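Local coordinates for Ras-associated and pleckstrin homology domains-containing protein 1 (Homo sapiens, PDB 4GN1) that mediates localized membrane signals, is implicated in regulating lamellipodial dynamics, and targets EVL and VASP to the leading edge, at residues A[10-15]-A[33-38]; A[39-44]-A[83-88]; A[27-32]-A[89-94]; A[48-53]-A[59-64]; A[6-11]-A[66-71]. All blocks are in the same frame, centred on the assembly; numbering follows the deposited sequence.

Interaction 1: A[10-15]-A[33-38]; sequences VHMSDD and DNLMDK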
# COMPACT_ATOMS: atom_id res chain seq x y z
N VAL A 10 -3.04 18.43 8.96
CA VAL A 10 -2.96 17.01 9.27
C VAL A 10 -4.00 16.66 10.32
O VAL A 10 -4.08 17.32 11.37
CB VAL A 10 -1.56 16.61 9.81
CG1 VAL A 10 -1.49 15.12 10.04
CG2 VAL A 10 -0.46 16.99 8.84
N HIS A 11 -4.78 15.61 10.05
CA HIS A 11 -5.70 15.05 11.05
C HIS A 11 -5.05 14.08 11.97
O HIS A 11 -4.41 13.12 11.52
CB HIS A 11 -6.95 14.47 10.40
CG HIS A 11 -7.74 15.50 9.63
ND1 HIS A 11 -7.35 15.95 8.41
CD2 HIS A 11 -8.87 16.21 9.97
CE1 HIS A 11 -8.22 16.88 7.98
NE2 HIS A 11 -9.15 17.04 8.94
N MET A 12 -5.17 14.34 13.26
CA MET A 12 -4.54 13.49 14.27
C MET A 12 -5.45 12.33 14.62
O MET A 12 -6.56 12.16 14.08
CB MET A 12 -4.12 14.26 15.54
CG MET A 12 -3.36 15.56 15.26
SD MET A 12 -1.86 15.37 14.27
CE MET A 12 -0.60 15.20 15.55
N SER A 13 -4.95 11.52 15.54
CA SER A 13 -5.52 10.22 15.84
C SER A 13 -6.89 10.38 16.50
O SER A 13 -7.73 9.50 16.39
CB SER A 13 -4.57 9.42 16.73
OG SER A 13 -3.22 9.81 16.51
N ASP A 14 -7.09 11.53 17.15
CA ASP A 14 -8.36 11.85 17.85
C ASP A 14 -9.26 12.82 17.06
O ASP A 14 -10.03 13.57 17.66
CB ASP A 14 -8.07 12.38 19.27
CG ASP A 14 -7.19 13.63 19.27
OD1 ASP A 14 -6.69 14.03 18.20
OD2 ASP A 14 -7.01 14.24 20.34
N ASP A 15 -9.14 12.81 15.73
CA ASP A 15 -10.01 13.60 14.84
C ASP A 15 -9.72 15.12 14.86
O ASP A 15 -10.22 15.87 14.01
CB ASP A 15 -11.50 13.32 15.16
CG ASP A 15 -12.40 13.30 13.91
OD1 ASP A 15 -11.97 13.72 12.80
OD2 ASP A 15 -13.56 12.87 14.05
N ASP A 33 8.94 12.73 11.44
CA ASP A 33 9.82 13.05 12.57
C ASP A 33 9.41 14.36 13.24
O ASP A 33 9.43 14.49 14.49
CB ASP A 33 11.30 13.02 12.19
CG ASP A 33 11.80 11.61 11.90
OD1 ASP A 33 11.14 10.61 12.22
OD2 ASP A 33 12.87 11.45 11.33
N ASN A 34 8.98 15.32 12.42
CA ASN A 34 8.45 16.58 12.93
C ASN A 34 7.10 16.41 13.61
O ASN A 34 6.90 16.92 14.71
CB ASN A 34 8.38 17.65 11.83
CG ASN A 34 9.75 18.16 11.45
OD1 ASN A 34 10.72 17.97 12.18
ND2 ASN A 34 9.85 18.78 10.28
N LEU A 35 6.18 15.68 12.99
CA LEU A 35 4.93 15.40 13.66
C LEU A 35 5.13 14.76 15.05
O LEU A 35 4.48 15.14 16.03
CB LEU A 35 4.01 14.55 12.77
CG LEU A 35 3.30 15.35 11.69
CD1 LEU A 35 2.79 14.44 10.56
CD2 LEU A 35 2.17 16.15 12.32
N MET A 36 6.04 13.79 15.13
CA MET A 36 6.39 13.18 16.42
C MET A 36 6.92 14.19 17.45
O MET A 36 6.38 14.25 18.55
CB MET A 36 7.29 11.95 16.24
CG MET A 36 6.59 10.87 15.42
SD MET A 36 7.41 9.28 15.24
CE MET A 36 8.65 9.63 13.98
N ASP A 37 7.89 15.04 17.07
CA ASP A 37 8.42 16.09 17.96
C ASP A 37 7.37 17.08 18.44
O ASP A 37 7.32 17.42 19.62
CB ASP A 37 9.52 16.93 17.30
CG ASP A 37 10.68 16.11 16.82
OD1 ASP A 37 11.00 15.08 17.43
OD2 ASP A 37 11.29 16.52 15.80
N LYS A 38 6.54 17.57 17.53
CA LYS A 38 5.63 18.63 17.92
C LYS A 38 4.44 18.15 18.75
O LYS A 38 3.83 18.94 19.48
CB LYS A 38 5.19 19.44 16.71
CG LYS A 38 6.29 20.34 16.18
CD LYS A 38 6.59 21.46 17.17
CE LYS A 38 7.76 22.35 16.73
NZ LYS A 38 7.41 23.18 15.54

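Interaction 2: A[39-44]-A[83-88]; sequences SHCGYS and LIFMER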
# COMPACT_ATOMS: atom_id res chain seq x y z
N SER A 39 4.15 16.85 18.67
CA SER A 39 2.97 16.32 19.33
C SER A 39 3.24 15.62 20.65
O SER A 39 2.32 15.46 21.47
CB SER A 39 2.18 15.41 18.38
OG SER A 39 2.94 14.31 17.95
N HIS A 40 4.51 15.24 20.85
CA HIS A 40 5.01 14.56 22.05
C HIS A 40 4.41 13.18 22.22
O HIS A 40 4.22 12.69 23.34
CB HIS A 40 4.83 15.39 23.31
CG HIS A 40 5.14 16.85 23.13
ND1 HIS A 40 6.37 17.30 22.80
CD2 HIS A 40 4.34 17.98 23.28
CE1 HIS A 40 6.34 18.65 22.71
NE2 HIS A 40 5.10 19.06 23.04
N CYS A 41 4.13 12.53 21.09
CA CYS A 41 3.49 11.24 21.06
C CYS A 41 4.44 10.10 21.39
O CYS A 41 4.02 9.01 21.72
CB CYS A 41 2.86 11.01 19.68
SG CYS A 41 4.01 10.84 18.30
N GLY A 42 5.74 10.38 21.29
CA GLY A 42 6.78 9.39 21.52
C GLY A 42 7.14 8.68 20.24
O GLY A 42 6.26 8.40 19.42
N TYR A 43 8.42 8.38 20.07
CA TYR A 43 8.92 7.71 18.87
C TYR A 43 8.35 6.31 18.63
O TYR A 43 7.95 5.61 19.56
CB TYR A 43 10.45 7.62 18.88
CG TYR A 43 11.00 7.55 17.48
CD1 TYR A 43 11.23 8.72 16.75
CD2 TYR A 43 11.26 6.31 16.86
CE1 TYR A 43 11.72 8.68 15.45
CE2 TYR A 43 11.75 6.25 15.55
CZ TYR A 43 11.98 7.44 14.85
OH TYR A 43 12.47 7.44 13.56
N SER A 44 8.30 5.93 17.35
CA SER A 44 7.92 4.60 16.91
C SER A 44 7.91 4.54 15.39
O SER A 44 7.43 5.46 14.69
CB SER A 44 6.56 4.15 17.44
OG SER A 44 6.11 3.05 16.68
N LEU A 83 -4.88 14.32 4.99
CA LEU A 83 -3.69 13.72 5.50
C LEU A 83 -4.01 13.30 6.91
O LEU A 83 -4.71 14.03 7.64
CB LEU A 83 -2.55 14.73 5.49
CG LEU A 83 -1.45 14.64 4.42
CD1 LEU A 83 -1.89 13.98 3.12
CD2 LEU A 83 -0.81 15.99 4.16
N ILE A 84 -3.53 12.12 7.30
CA ILE A 84 -3.80 11.60 8.62
C ILE A 84 -2.53 11.04 9.26
O ILE A 84 -1.85 10.18 8.69
CB ILE A 84 -4.90 10.51 8.61
CG1 ILE A 84 -6.08 10.94 7.75
CG2 ILE A 84 -5.36 10.23 10.03
CD1 ILE A 84 -7.28 10.01 7.79
N PHE A 85 -2.26 11.52 10.47
CA PHE A 85 -1.13 11.09 11.25
C PHE A 85 -1.63 10.14 12.32
O PHE A 85 -2.31 10.56 13.24
CB PHE A 85 -0.46 12.31 11.87
CG PHE A 85 0.62 11.98 12.84
CD1 PHE A 85 1.82 11.42 12.42
CD2 PHE A 85 0.45 12.25 14.18
CE1 PHE A 85 2.83 11.13 13.32
CE2 PHE A 85 1.46 11.97 15.09
CZ PHE A 85 2.64 11.41 14.66
N MET A 86 -1.32 8.86 12.18
CA MET A 86 -1.76 7.79 13.10
C MET A 86 -0.79 6.61 13.06
O MET A 86 -0.06 6.43 12.10
CB MET A 86 -3.16 7.28 12.74
CG MET A 86 -3.30 6.82 11.29
SD MET A 86 -5.01 6.45 10.80
CE MET A 86 -5.54 5.50 12.24
N GLU A 87 -0.79 5.80 14.10
CA GLU A 87 -0.04 4.57 14.12
C GLU A 87 -0.70 3.59 13.19
O GLU A 87 -1.91 3.34 13.30
CB GLU A 87 -0.07 3.99 15.51
CG GLU A 87 1.05 4.44 16.41
CD GLU A 87 0.68 4.23 17.85
OE1 GLU A 87 1.42 3.52 18.54
OE2 GLU A 87 -0.39 4.76 18.27
N ARG A 88 0.06 3.03 12.27
CA ARG A 88 -0.46 1.94 11.45
C ARG A 88 0.47 0.73 11.56
O ARG A 88 1.63 0.80 11.18
CB ARG A 88 -0.64 2.40 10.00
CG ARG A 88 -1.66 3.53 9.81
CD ARG A 88 -3.10 3.10 10.09
NE ARG A 88 -3.53 2.11 9.12
CZ ARG A 88 -4.34 2.34 8.09
NH1 ARG A 88 -4.87 3.54 7.91
NH2 ARG A 88 -4.65 1.34 7.27

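Interaction 3: A[27-32]-A[89-94]; sequences TVRQVL and IEKYAL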
# COMPACT_ATOMS: atom_id res chain seq x y z
N THR A 27 11.16 14.28 2.70
CA THR A 27 10.51 12.98 2.61
C THR A 27 9.42 12.92 3.70
O THR A 27 9.42 13.70 4.66
CB THR A 27 11.51 11.87 2.95
OG1 THR A 27 11.87 12.03 4.31
CG2 THR A 27 12.79 11.94 2.07
N VAL A 28 8.53 11.94 3.56
CA VAL A 28 7.48 11.65 4.56
C VAL A 28 8.12 11.36 5.92
O VAL A 28 7.62 11.80 6.97
CB VAL A 28 6.55 10.51 4.07
CG1 VAL A 28 5.68 9.96 5.20
CG2 VAL A 28 5.64 11.01 2.95
N ARG A 29 9.22 10.62 5.89
CA ARG A 29 10.03 10.32 7.08
C ARG A 29 10.38 11.60 7.82
O ARG A 29 10.11 11.71 9.00
CB ARG A 29 11.31 9.55 6.69
CG ARG A 29 12.42 9.50 7.75
CD ARG A 29 11.93 9.05 9.14
NE ARG A 29 11.10 7.85 9.07
CZ ARG A 29 10.16 7.52 9.96
NH1 ARG A 29 9.92 8.31 10.99
NH2 ARG A 29 9.44 6.40 9.81
N GLN A 30 10.95 12.56 7.12
CA GLN A 30 11.26 13.85 7.74
C GLN A 30 10.05 14.59 8.30
O GLN A 30 10.16 15.21 9.35
CB GLN A 30 11.99 14.75 6.75
CG GLN A 30 13.46 14.39 6.61
CD GLN A 30 14.11 15.10 5.45
OE1 GLN A 30 13.77 14.87 4.27
NE2 GLN A 30 15.06 15.95 5.77
N VAL A 31 8.94 14.53 7.59
CA VAL A 31 7.70 15.15 8.02
C VAL A 31 7.14 14.45 9.24
O VAL A 31 6.75 15.10 10.20
CB VAL A 31 6.66 15.13 6.87
CG1 VAL A 31 5.25 15.38 7.37
CG2 VAL A 31 7.10 16.11 5.77
N LEU A 32 7.13 13.12 9.23
CA LEU A 32 6.75 12.35 10.41
C LEU A 32 7.63 12.61 11.64
O LEU A 32 7.12 12.71 12.77
CB LEU A 32 6.77 10.85 10.10
CG LEU A 32 5.59 10.34 9.27
CD1 LEU A 32 5.88 8.91 8.83
CD2 LEU A 32 4.28 10.38 10.03
N ILE A 89 -0.02 -0.37 12.10
CA ILE A 89 0.85 -1.57 12.18
C ILE A 89 1.12 -2.16 10.80
O ILE A 89 2.21 -2.67 10.57
CB ILE A 89 0.37 -2.65 13.18
CG1 ILE A 89 -0.94 -3.32 12.73
CG2 ILE A 89 0.29 -2.04 14.59
CD1 ILE A 89 -1.48 -4.36 13.69
N GLU A 90 0.16 -2.02 9.89
CA GLU A 90 0.33 -2.48 8.52
C GLU A 90 1.65 -2.03 7.87
O GLU A 90 2.17 -2.74 7.00
CB GLU A 90 -0.80 -2.00 7.60
CG GLU A 90 -2.18 -2.53 7.89
CD GLU A 90 -3.11 -1.48 8.47
OE1 GLU A 90 -4.33 -1.65 8.35
OE2 GLU A 90 -2.63 -0.47 9.04
N LYS A 91 2.20 -0.87 8.27
CA LYS A 91 3.34 -0.30 7.52
C LYS A 91 4.59 -1.19 7.56
O LYS A 91 5.20 -1.44 6.53
CB LYS A 91 3.68 1.16 7.94
CG LYS A 91 4.82 1.76 7.11
CD LYS A 91 5.08 3.26 7.35
CE LYS A 91 5.64 3.56 8.75
NZ LYS A 91 5.96 5.01 8.95
N TYR A 92 4.97 -1.63 8.75
CA TYR A 92 6.14 -2.50 8.85
C TYR A 92 5.85 -3.92 9.33
O TYR A 92 6.77 -4.62 9.77
CB TYR A 92 7.25 -1.83 9.67
CG TYR A 92 7.81 -0.62 8.96
CD1 TYR A 92 8.31 -0.73 7.64
CD2 TYR A 92 7.81 0.63 9.56
CE1 TYR A 92 8.81 0.37 6.98
CE2 TYR A 92 8.31 1.73 8.91
CZ TYR A 92 8.81 1.60 7.62
OH TYR A 92 9.28 2.71 6.98
N ALA A 93 4.59 -4.34 9.25
CA ALA A 93 4.22 -5.69 9.68
C ALA A 93 5.16 -6.67 8.97
O ALA A 93 5.95 -7.37 9.62
CB ALA A 93 2.76 -6.00 9.36
N LEU A 94 5.11 -6.65 7.65
CA LEU A 94 5.99 -7.44 6.79
C LEU A 94 7.44 -7.58 7.28
O LEU A 94 8.06 -8.63 7.13
CB LEU A 94 5.94 -6.85 5.38
CG LEU A 94 7.15 -7.03 4.48
CD1 LEU A 94 7.05 -8.41 3.85
CD2 LEU A 94 7.22 -5.96 3.40

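Interaction 4: A[48-53]-A[59-64]; sequences SLVETV and ERIFED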
# COMPACT_ATOMS: atom_id res chain seq x y z
N SER A 48 2.59 6.85 11.13
CA SER A 48 2.42 6.83 9.70
C SER A 48 1.71 8.08 9.22
O SER A 48 0.96 8.72 9.96
CB SER A 48 1.61 5.60 9.30
OG SER A 48 2.28 4.39 9.67
N LEU A 49 1.93 8.41 7.97
CA LEU A 49 1.18 9.46 7.33
C LEU A 49 0.36 8.77 6.27
O LEU A 49 0.87 8.00 5.42
CB LEU A 49 2.10 10.51 6.73
CG LEU A 49 1.45 11.86 6.42
CD1 LEU A 49 1.00 12.64 7.66
CD2 LEU A 49 2.43 12.70 5.60
N VAL A 50 -0.94 9.03 6.35
CA VAL A 50 -1.92 8.36 5.54
C VAL A 50 -2.65 9.42 4.73
O VAL A 50 -3.00 10.48 5.27
CB VAL A 50 -2.91 7.64 6.48
CG1 VAL A 50 -4.03 6.96 5.69
CG2 VAL A 50 -2.18 6.65 7.39
N GLU A 51 -2.87 9.17 3.43
CA GLU A 51 -3.73 10.05 2.63
C GLU A 51 -5.03 9.35 2.29
O GLU A 51 -5.03 8.14 2.06
CB GLU A 51 -3.03 10.58 1.35
CG GLU A 51 -2.80 9.57 0.22
CD GLU A 51 -2.10 10.15 -1.00
OE1 GLU A 51 -1.46 9.39 -1.73
OE2 GLU A 51 -2.16 11.37 -1.23
N THR A 52 -6.14 10.09 2.32
CA THR A 52 -7.36 9.57 1.76
C THR A 52 -7.53 10.18 0.37
O THR A 52 -7.13 11.33 0.15
CB THR A 52 -8.63 9.86 2.61
OG1 THR A 52 -8.92 11.28 2.58
CG2 THR A 52 -8.51 9.33 4.05
N VAL A 53 -8.07 9.39 -0.57
CA VAL A 53 -8.53 9.94 -1.84
C VAL A 53 -10.04 10.01 -1.73
O VAL A 53 -10.74 8.99 -1.73
CB VAL A 53 -8.07 9.13 -3.06
CG1 VAL A 53 -8.58 9.79 -4.34
CG2 VAL A 53 -6.54 9.09 -3.11
N GLU A 59 -7.63 4.78 0.84
CA GLU A 59 -6.53 5.43 1.53
C GLU A 59 -5.24 4.65 1.40
O GLU A 59 -5.28 3.43 1.23
CB GLU A 59 -6.87 5.60 3.00
CG GLU A 59 -6.93 4.29 3.75
CD GLU A 59 -7.07 4.44 5.25
OE1 GLU A 59 -7.73 5.42 5.71
OE2 GLU A 59 -6.54 3.53 5.96
N ARG A 60 -4.10 5.32 1.48
CA ARG A 60 -2.84 4.60 1.55
C ARG A 60 -1.90 5.21 2.56
O ARG A 60 -1.94 6.42 2.83
CB ARG A 60 -2.17 4.48 0.18
CG ARG A 60 -1.68 5.77 -0.48
CD ARG A 60 -0.90 5.48 -1.79
NE ARG A 60 -0.14 6.66 -2.23
CZ ARG A 60 1.20 6.78 -2.11
NH1 ARG A 60 1.94 5.80 -1.60
NH2 ARG A 60 1.80 7.89 -2.52
N ILE A 61 -1.06 4.36 3.13
CA ILE A 61 0.05 4.81 3.93
C ILE A 61 1.19 5.12 2.97
O ILE A 61 1.61 4.26 2.22
CB ILE A 61 0.47 3.73 4.93
CG1 ILE A 61 -0.71 3.32 5.80
CG2 ILE A 61 1.67 4.19 5.78
CD1 ILE A 61 -0.67 1.88 6.25
N PHE A 62 1.65 6.37 2.97
CA PHE A 62 2.80 6.77 2.16
C PHE A 62 3.98 5.93 2.58
O PHE A 62 4.08 5.59 3.76
CB PHE A 62 3.18 8.21 2.46
CG PHE A 62 2.24 9.22 1.89
CD1 PHE A 62 2.14 9.40 0.53
CD2 PHE A 62 1.46 9.99 2.72
CE1 PHE A 62 1.28 10.33 -0.00
CE2 PHE A 62 0.60 10.94 2.20
CZ PHE A 62 0.52 11.11 0.83
N GLU A 63 4.88 5.62 1.64
CA GLU A 63 6.18 5.11 2.04
C GLU A 63 7.05 6.30 2.47
O GLU A 63 6.95 7.43 1.93
CB GLU A 63 6.86 4.30 0.93
CG GLU A 63 5.95 3.29 0.21
CD GLU A 63 5.34 2.22 1.12
OE1 GLU A 63 4.25 1.71 0.73
OE2 GLU A 63 5.93 1.84 2.18
N ASP A 64 7.90 6.04 3.45
CA ASP A 64 8.64 7.09 4.15
C ASP A 64 9.67 7.83 3.33
O ASP A 64 10.07 8.95 3.66
CB ASP A 64 9.27 6.50 5.40
CG ASP A 64 8.23 6.20 6.45
OD1 ASP A 64 7.12 6.79 6.35
OD2 ASP A 64 8.52 5.38 7.36
O HOH W 1 4.01 6.88 6.39

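Interaction 5: A[6-11]-A[66-71]; sequences LVIRVH and ENLVEN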
# COMPACT_ATOMS: atom_id res chain seq x y z
N LEU A 6 5.56 24.91 2.41
CA LEU A 6 4.11 24.69 2.37
C LEU A 6 3.55 24.27 3.73
O LEU A 6 4.06 23.36 4.37
CB LEU A 6 3.73 23.65 1.31
CG LEU A 6 2.26 23.20 1.27
CD1 LEU A 6 1.35 24.15 0.51
CD2 LEU A 6 2.18 21.81 0.65
N VAL A 7 2.48 24.95 4.15
CA VAL A 7 1.73 24.58 5.33
C VAL A 7 0.63 23.58 4.97
O VAL A 7 -0.27 23.87 4.21
CB VAL A 7 1.14 25.81 6.06
CG1 VAL A 7 0.65 25.41 7.45
CG2 VAL A 7 2.18 26.91 6.19
N ILE A 8 0.76 22.36 5.51
CA ILE A 8 -0.24 21.32 5.35
C ILE A 8 -1.12 21.24 6.60
O ILE A 8 -0.73 21.69 7.68
CB ILE A 8 0.41 19.94 5.08
CG1 ILE A 8 1.27 19.50 6.26
CG2 ILE A 8 1.25 20.03 3.82
CD1 ILE A 8 1.70 18.06 6.20
N ARG A 9 -2.31 20.67 6.44
CA ARG A 9 -3.19 20.38 7.57
C ARG A 9 -3.26 18.89 7.73
O ARG A 9 -3.52 18.17 6.77
CB ARG A 9 -4.60 20.95 7.36
CG ARG A 9 -5.46 20.93 8.61
CD ARG A 9 -6.62 21.91 8.48
NE ARG A 9 -7.72 21.39 7.65
CZ ARG A 9 -8.80 20.76 8.14
NH1 ARG A 9 -8.93 20.58 9.46
NH2 ARG A 9 -9.76 20.32 7.32
N VAL A 10 -3.04 18.43 8.96
CA VAL A 10 -2.96 17.01 9.27
C VAL A 10 -4.00 16.66 10.32
O VAL A 10 -4.08 17.32 11.37
CB VAL A 10 -1.56 16.61 9.81
CG1 VAL A 10 -1.49 15.12 10.04
CG2 VAL A 10 -0.46 16.99 8.84
N HIS A 11 -4.78 15.61 10.05
CA HIS A 11 -5.70 15.05 11.05
C HIS A 11 -5.05 14.08 11.97
O HIS A 11 -4.41 13.12 11.52
CB HIS A 11 -6.95 14.47 10.40
CG HIS A 11 -7.74 15.50 9.63
ND1 HIS A 11 -7.35 15.95 8.41
CD2 HIS A 11 -8.87 16.21 9.97
CE1 HIS A 11 -8.22 16.88 7.98
NE2 HIS A 11 -9.15 17.04 8.94
N GLU A 66 9.10 8.92 0.37
CA GLU A 66 8.41 9.65 -0.68
C GLU A 66 8.45 11.13 -0.39
O GLU A 66 8.32 11.55 0.78
CB GLU A 66 6.94 9.20 -0.82
CG GLU A 66 6.79 7.78 -1.34
CD GLU A 66 5.36 7.46 -1.74
OE1 GLU A 66 4.92 7.95 -2.83
OE2 GLU A 66 4.72 6.70 -0.98
N ASN A 67 8.63 11.91 -1.45
CA ASN A 67 8.56 13.34 -1.36
C ASN A 67 7.08 13.71 -1.15
O ASN A 67 6.21 13.40 -1.98
CB ASN A 67 9.16 13.96 -2.63
CG ASN A 67 9.32 15.47 -2.55
OD1 ASN A 67 8.34 16.22 -2.59
ND2 ASN A 67 10.55 15.92 -2.45
N LEU A 68 6.77 14.29 0.00
CA LEU A 68 5.39 14.65 0.31
C LEU A 68 4.80 15.68 -0.66
O LEU A 68 3.71 15.47 -1.24
CB LEU A 68 5.25 15.15 1.76
CG LEU A 68 3.80 15.47 2.20
CD1 LEU A 68 2.86 14.27 1.92
CD2 LEU A 68 3.74 15.92 3.66
N VAL A 69 5.53 16.77 -0.85
CA VAL A 69 5.05 17.88 -1.64
C VAL A 69 4.72 17.39 -3.02
O VAL A 69 3.66 17.72 -3.54
CB VAL A 69 6.01 19.09 -1.67
CG1 VAL A 69 5.61 20.10 -2.75
CG2 VAL A 69 5.99 19.79 -0.33
N GLU A 70 5.61 16.60 -3.61
CA GLU A 70 5.39 16.03 -4.95
C GLU A 70 4.12 15.20 -5.05
O GLU A 70 3.44 15.23 -6.07
CB GLU A 70 6.63 15.27 -5.41
CG GLU A 70 6.45 14.03 -6.28
CD GLU A 70 7.77 13.26 -6.39
OE1 GLU A 70 7.82 12.04 -6.19
OE2 GLU A 70 8.81 13.90 -6.61
N ASN A 71 3.79 14.48 -3.99
CA ASN A 71 2.58 13.70 -4.03
C ASN A 71 1.35 14.58 -3.94
O ASN A 71 0.33 14.31 -4.60
CB ASN A 71 2.62 12.65 -2.95
CG ASN A 71 3.40 11.42 -3.40
OD1 ASN A 71 3.01 10.74 -4.33
ND2 ASN A 71 4.51 11.16 -2.76

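Interaction 1: A[10-15]-A[33-38]
Leu-35 turns both of its methyl groups to the other segment, one to Val-10 at the end of strand 5-11 and one to Met-12 just beyond it. This is helix-on-sheet packing in the ubiquitin-like fold of the Ras-associating domain, where helix 28-39 lies across the strands. Leu-35 CD1 meets Val-10 CG1 at 4.4 Å. That valine branch stands opposite its own backbone N (chi1 -176°), which sends CG1 to the helix. Met-12 is at the first position of a type I turn that closes with Asp-15 N to Met-12 O. Its CB does not head for the helix, but the end of the chain comes nearer. Bends at chi1 (-47°) and chi2 (-57°) carry it there. No hydrogen bond joins the two segments, and all three touching residues are buried. Phe-85 of strand 83-87 packs on each of them, and Leu-35 also touches Met-20 and Leu-49. The second leucine methyl, CD2, lies 4.4 Å from Met-12 CE.

Interaction 2: A[39-44]-A[83-88]
Phe-85 points its ring from strand 83-87 at Ser-39 and Cys-41, where helix 28-39 ends and the chain turns away. The contact lies in the ubiquitin-like fold of the Ras-associating domain. It joins the sheet to the loop that leads from the helix to strand 47-53. From CB, which packs against Val-10, the phenyl group leaves with CG opposite the backbone N (chi1 173°) and reaches out to the helix end. Along one edge CD1 approaches Leu-32. On the other, CD2 meets Met-12. Farther out, CE2 lies 4.0 Å from Ser-39 OG, which comes in obliquely. That hydroxyl has its polar partner in the helix itself, a hydrogen bond with Leu-35 O. At the end of the ring, CZ meets the sulfur of Cys-41. SG sits at the ring edge, 84° off the ring normal and 5.2 Å from the centroid of the Phe-85 ring, a sulfur-aromatic contact. Trp-47 stacks with Phe-85 and also touches Cys-41. His-40 leaves the helical path with positive phi (65°), and Ser-39 and Cys-41 on either side of it both point their CB atoms to the strand. The closest approach is Cys-41 SG to Phe-85 CZ, 3.9 Å.

Interaction 3: A[27-32]-A[89-94]
Lys-91 brings its ammonium group to the side chains of Leu-32 and Arg-29 on helix 28-39. Leu-32 meets it tip to tip, with CD1 3.9 Å from Lys-91 NZ. Arg-29 comes in at a slant, its chain bent at chi2 and chi3, and puts NH2 3.8 Å from Lys-91 NZ. The lysine chain is extended at chi1 and chi2 and bends at chi3 (68°), which carries NZ to this place. On the way it passes over the Tyr-92 ring, with Lys-91 CG 3.8 Å above the plane of that ring, over its centre. Outside the two segments, Asp-64 OD2 forms salt bridges with Arg-29 NH2 and Lys-91 NZ, which probably offsets the closeness of the two cations. It is also hydrogen-bonded to Tyr-92 OH. The nearby positive charge would be expected to favour its ionised form. Lys-91 NZ has a second partner in Trp-47 O. The contact ties the N-terminal part of helix 28-39, in the ubiquitin-like Ras-associating domain, to the chain that follows strand 83-87. Thr-27 starts helix 28-39 as its N-cap. Gln-30 N donates to Thr-27 OG1 at 3.0 Å, and Thr-27 N donates back to Gln-30 OE1 at 3.1 Å, a capping box.

Interaction 4: A[48-53]-A[59-64]
Backbone hydrogen bonds join Glu-51 and Arg-60 in both directions, N to O, each 3.0 Å long. Phe-62 N adds a third, to Leu-49 O. Val-50 faces Ile-61 and Thr-52 faces Glu-59 as non-hydrogen-bonded pairs. Among the charged groups, Glu-51 and Arg-60 run side by side, and OE1 of Glu-51 makes a salt bridge with Arg-60 NE at 3.1 Å, weak as a hydrogen bond (131°). The carboxylate and guanidinium planes are 62° apart. Trp-75 holds the other oxygen, OE2, and Glu-66 pairs with Arg-60 NH1. The Phe-62 ring crosses the Glu-51 chain at about a right angle, with CZ 3.3 Å from Glu-51 CD. In the apolar contacts, Phe-62 CD2 meets Leu-49 CD2 at 4.1 Å, and Val-50 CG2 packs on Ile-61 CG1 at 4.0 Å. One water accepts from Leu-49 N at 3.0 Å and lies within hydrogen-bonding distance of Phe-62 O and Asp-64 OD1. The backbone pairing is that of an antiparallel beta hairpin, strands 47-53 and 58-61, in the ubiquitin-like Ras-associating domain.

Interaction 5: A[6-11]-A[66-71]
Leu-68 sets CG opposite its backbone N (chi1 -176°), and Ile-8 places CG1 between its backbone N and carbonyl carbon (chi1 63°). With these torsions the two side chains reach toward each other tip to tip. Leu-68 CD2 meets Ile-8 CD1 at 3.9 Å. This is a short helix packed against the sheet of the ubiquitin-like Ras-associating domain: helix 68-72 lies against strand 5-11. Two residues nearer the start of the strand, Leu-6 CD2 touches Val-69 CG2 at 4.4 Å, a looser contact at the exposed end. Leu-72, the last residue of the helix, touches both Leu-6 and Ile-8. No hydrogen bond crosses between the segments. Ile-8 is also packed against Leu-83, Met-20 and Val-22 of the adjoining strands, and Leu-68 rests on Phe-62. The residues before the helix hold its start. Asn-67 is the N-cap, and its OD1 accepts from Glu-70 N at 2.9 Å. Glu-66 OE1 takes a bond from Asn-71 ND2 at 3.2 Å, met from above the carboxylate plane, 57° out of it.

In the fold
Interactions 1, 2, 4 and 5 lie within the ubiquitin-like Ras-associating domain. Interactions 1 and 2 are closest, with centres about 5 Å apart. The other pairs have centres about 9 to 15 Å apart. Interactions 1 and 3 share helix 28-39, and interactions 1 and 5 share strand 5-11. Strand 83-87 lies between strands 5-11 and 47-53, and interactions 1, 2, 4 and 5 all reach this sheet. Along the chain, the hairpin of interaction 4 is nested inside the loops closed by interactions 2, 3 and 5. Asp-64 links interactions 3 and 4. The contacts thus hold one helix-and-sheet core together, and interaction 3 connects it to the chain that leads on toward the PH domain.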